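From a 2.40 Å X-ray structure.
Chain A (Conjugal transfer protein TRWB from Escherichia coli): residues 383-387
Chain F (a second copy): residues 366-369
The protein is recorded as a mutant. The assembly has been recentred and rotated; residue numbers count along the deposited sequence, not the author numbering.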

ATOM      1  N   ALA A 383      37.627 -20.725  26.371  1.00 76.47           N
ATOM      2  CA  ALA A 383      36.392 -20.750  25.535  1.00 77.44           C
ATOM      3  C   ALA A 383      36.258 -19.462  24.718  1.00 77.59           C
ATOM      4  O   ALA A 383      36.369 -18.362  25.264  1.00 78.20           O
ATOM      5  CB  ALA A 383      35.163 -20.937  26.429  1.00 76.71           C
ATOM      6  N   LEU A 384      36.029 -19.612  23.410  1.00 77.15           N
ATOM      7  CA  LEU A 384      35.857 -18.487  22.479  1.00 75.81           C
ATOM      8  C   LEU A 384      34.406 -18.395  22.024  1.00 74.64           C
ATOM      9  O   LEU A 384      33.709 -19.412  21.972  1.00 75.11           O
ATOM     10  CB  LEU A 384      36.741 -18.660  21.235  1.00 76.06           C
ATOM     11  CG  LEU A 384      38.219 -18.252  21.283  1.00 76.48           C
ATOM     12  CD1 LEU A 384      38.849 -18.499  19.926  1.00 77.40           C
ATOM     13  CD2 LEU A 384      38.358 -16.782  21.647  1.00 76.44           C
ATOM     14  N   GLU A 385      33.957 -17.184  21.691  1.00 72.73           N
ATOM     15  CA  GLU A 385      32.588 -16.970  21.224  1.00 70.28           C
ATOM     16  C   GLU A 385      32.557 -16.336  19.834  1.00 67.26           C
ATOM     17  O   GLU A 385      33.307 -15.398  19.556  1.00 66.61           O
ATOM     18  CB  GLU A 385      31.816 -16.075  22.195  1.00 72.18           C
ATOM     19  CG  GLU A 385      32.346 -14.659  22.262  1.00 75.24           C
ATOM     20  CD  GLU A 385      31.331 -13.676  22.822  1.00 77.37           C
ATOM     21  OE1 GLU A 385      30.221 -14.108  23.217  1.00 77.68           O
ATOM     22  OE2 GLU A 385      31.646 -12.466  22.862  1.00 78.12           O
ATOM     23  N   ARG A 386      31.697 -16.870  18.968  1.00 65.14           N
ATOM     24  CA  ARG A 386      31.523 -16.365  17.607  1.00 63.08           C
ATOM     25  C   ARG A 386      30.353 -15.394  17.643  1.00 60.31           C
ATOM     26  O   ARG A 386      29.247 -15.767  18.025  1.00 58.85           O
ATOM     27  CB  ARG A 386      31.185 -17.501  16.639  1.00 65.28           C
ATOM     28  CG  ARG A 386      32.261 -17.789  15.627  1.00 68.80           C
ATOM     29  CD  ARG A 386      32.738 -19.226  15.734  1.00 73.20           C
ATOM     30  NE  ARG A 386      33.338 -19.541  17.028  1.00 75.45           N
ATOM     31  CZ  ARG A 386      33.893 -20.711  17.329  1.00 76.76           C
ATOM     32  NH1 ARG A 386      33.931 -21.682  16.426  1.00 78.42           N
ATOM     33  NH2 ARG A 386      34.401 -20.918  18.536  1.00 78.15           N
ATOM     34  N   VAL A 387      30.586 -14.152  17.240  1.00 56.69           N
ATOM     35  CA  VAL A 387      29.527 -13.158  17.271  1.00 53.47           C
ATOM     36  C   VAL A 387      29.446 -12.307  16.017  1.00 50.79           C
ATOM     37  O   VAL A 387      30.468 -11.925  15.441  1.00 48.32           O
ATOM     38  CB  VAL A 387      29.703 -12.216  18.489  1.00 54.56           C
ATOM     39  CG1 VAL A 387      28.721 -11.069  18.420  1.00 55.04           C
ATOM     40  CG2 VAL A 387      29.487 -12.988  19.771  1.00 55.55           C
TER
ATOM     41  N   GLU F 366      27.600 -27.985  13.053  1.00 45.06           N
ATOM     42  CA  GLU F 366      27.984 -28.320  14.422  1.00 47.44           C
ATOM     43  C   GLU F 366      29.426 -27.895  14.592  1.00 48.22           C
ATOM     44  O   GLU F 366      30.287 -28.292  13.817  1.00 47.02           O
ATOM     45  CB  GLU F 366      27.900 -29.813  14.680  1.00 47.91           C
ATOM     46  CG  GLU F 366      26.507 -30.378  14.642  1.00 52.07           C
ATOM     47  CD  GLU F 366      26.438 -31.778  15.223  1.00 52.96           C
ATOM     48  OE1 GLU F 366      27.436 -32.518  15.094  1.00 53.55           O
ATOM     49  OE2 GLU F 366      25.387 -32.142  15.798  1.00 53.97           O
ATOM     50  N   ARG F 367      29.690 -27.093  15.613  1.00 52.59           N
ATOM     51  CA  ARG F 367      31.037 -26.595  15.872  1.00 56.78           C
ATOM     52  C   ARG F 367      31.490 -26.910  17.289  1.00 60.49           C
ATOM     53  O   ARG F 367      30.682 -27.269  18.150  1.00 60.19           O
ATOM     54  CB  ARG F 367      31.091 -25.076  15.666  1.00 55.61           C
ATOM     55  CG  ARG F 367      31.868 -24.630  14.452  1.00 56.56           C
ATOM     56  CD  ARG F 367      32.113 -23.135  14.489  1.00 55.06           C
ATOM     57  NE  ARG F 367      30.894 -22.347  14.313  1.00 55.82           N
ATOM     58  CZ  ARG F 367      30.370 -22.009  13.135  1.00 54.24           C
ATOM     59  NH1 ARG F 367      30.954 -22.386  12.001  1.00 52.27           N
ATOM     60  NH2 ARG F 367      29.258 -21.285  13.090  1.00 55.04           N
ATOM     61  N   ASP F 368      32.792 -26.763  17.517  1.00 65.31           N
ATOM     62  CA  ASP F 368      33.387 -27.008  18.828  1.00 69.05           C
ATOM     63  C   ASP F 368      33.423 -25.751  19.699  1.00 71.12           C
ATOM     64  O   ASP F 368      33.727 -24.657  19.212  1.00 72.15           O
ATOM     65  CB  ASP F 368      34.819 -27.537  18.680  1.00 68.84           C
ATOM     66  CG  ASP F 368      34.883 -29.052  18.568  1.00 68.93           C
ATOM     67  OD1 ASP F 368      34.535 -29.601  17.499  1.00 67.75           O
ATOM     68  OD2 ASP F 368      35.282 -29.693  19.567  1.00 69.12           O
ATOM     69  N   ARG F 369      33.129 -25.942  20.990  1.00 72.47           N
ATOM     70  CA  ARG F 369      33.120 -24.893  22.029  1.00 73.81           C
ATOM     71  C   ARG F 369      32.353 -23.601  21.752  1.00 75.40           C
ATOM     72  O   ARG F 369      32.982 -22.513  21.823  1.00 76.36           O
ATOM     73  CB  ARG F 369      34.553 -24.525  22.448  1.00 73.10           C
ATOM     74  CG  ARG F 369      35.389 -23.744  21.427  1.00 73.49           C
ATOM     75  CD  ARG F 369      36.761 -23.389  21.987  1.00 73.70           C
ATOM     76  NE  ARG F 369      37.394 -24.539  22.627  1.00 73.61           N
ATOM     77  CZ  ARG F 369      37.103 -24.980  23.852  1.00 74.06           C
ATOM     78  NH1 ARG F 369      36.187 -24.369  24.597  1.00 73.83           N
ATOM     79  NH2 ARG F 369      37.716 -26.050  24.330  1.00 73.83           N
TER

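Two arginines of like charge meet across this contact, and no hydrogen bond crosses between the stretches to offset them. NH1 of R386(A) lies 3.8 Å from NE of R367(F), and the same NH1 comes still nearer, 3.0 Å, to the CD methylene of R367(F), a tight approach for a nitrogen and a carbon. Both residues direct their CA-to-CB bonds toward the partner stretch, so the long side chains converge from the two backbones. NH1 and NH2 of R367(F) are hydrogen-bonded elsewhere in the structure.

The guanidinium of R386(A) also lies near two backbone carbonyl oxygens, since its NH2 stands 3.9 Å from O of D368(F) and 3.9 Å from O of R369(F). These distances are too long for hydrogen bonds, but the carbonyl dipoles should favour the positive charge. The carboxylate of D368(F) does not help; the end of its side chain leads away from the chain A stretch.

The backbones do not pair as a sheet, although L384(A) to V387(A) and E366(F) to D368(F) are both in strand conformation. The nearest CA atoms, those of A383(A) and R369(F), are 6.3 Å apart. Where the main chains come close, O of L384(A) and O of R369(F) lie 3.2 Å apart; both are acceptors, so the pair is close without bonding.

R369(F), with a positive phi of 50° and chi1 in p, brings the end of its side chain to A383(A). Its NH1 is 3.7 Å from CA of A383(A) and 4.0 Å from CB of A383(A), a van der Waals contact, as alanine offers no polar side-chain group. E385(A) points its CA-to-CB bond away, and its OE2 is hydrogen-bonded elsewhere. The two stretches together bury 257 Å², chiefly through the three arginines.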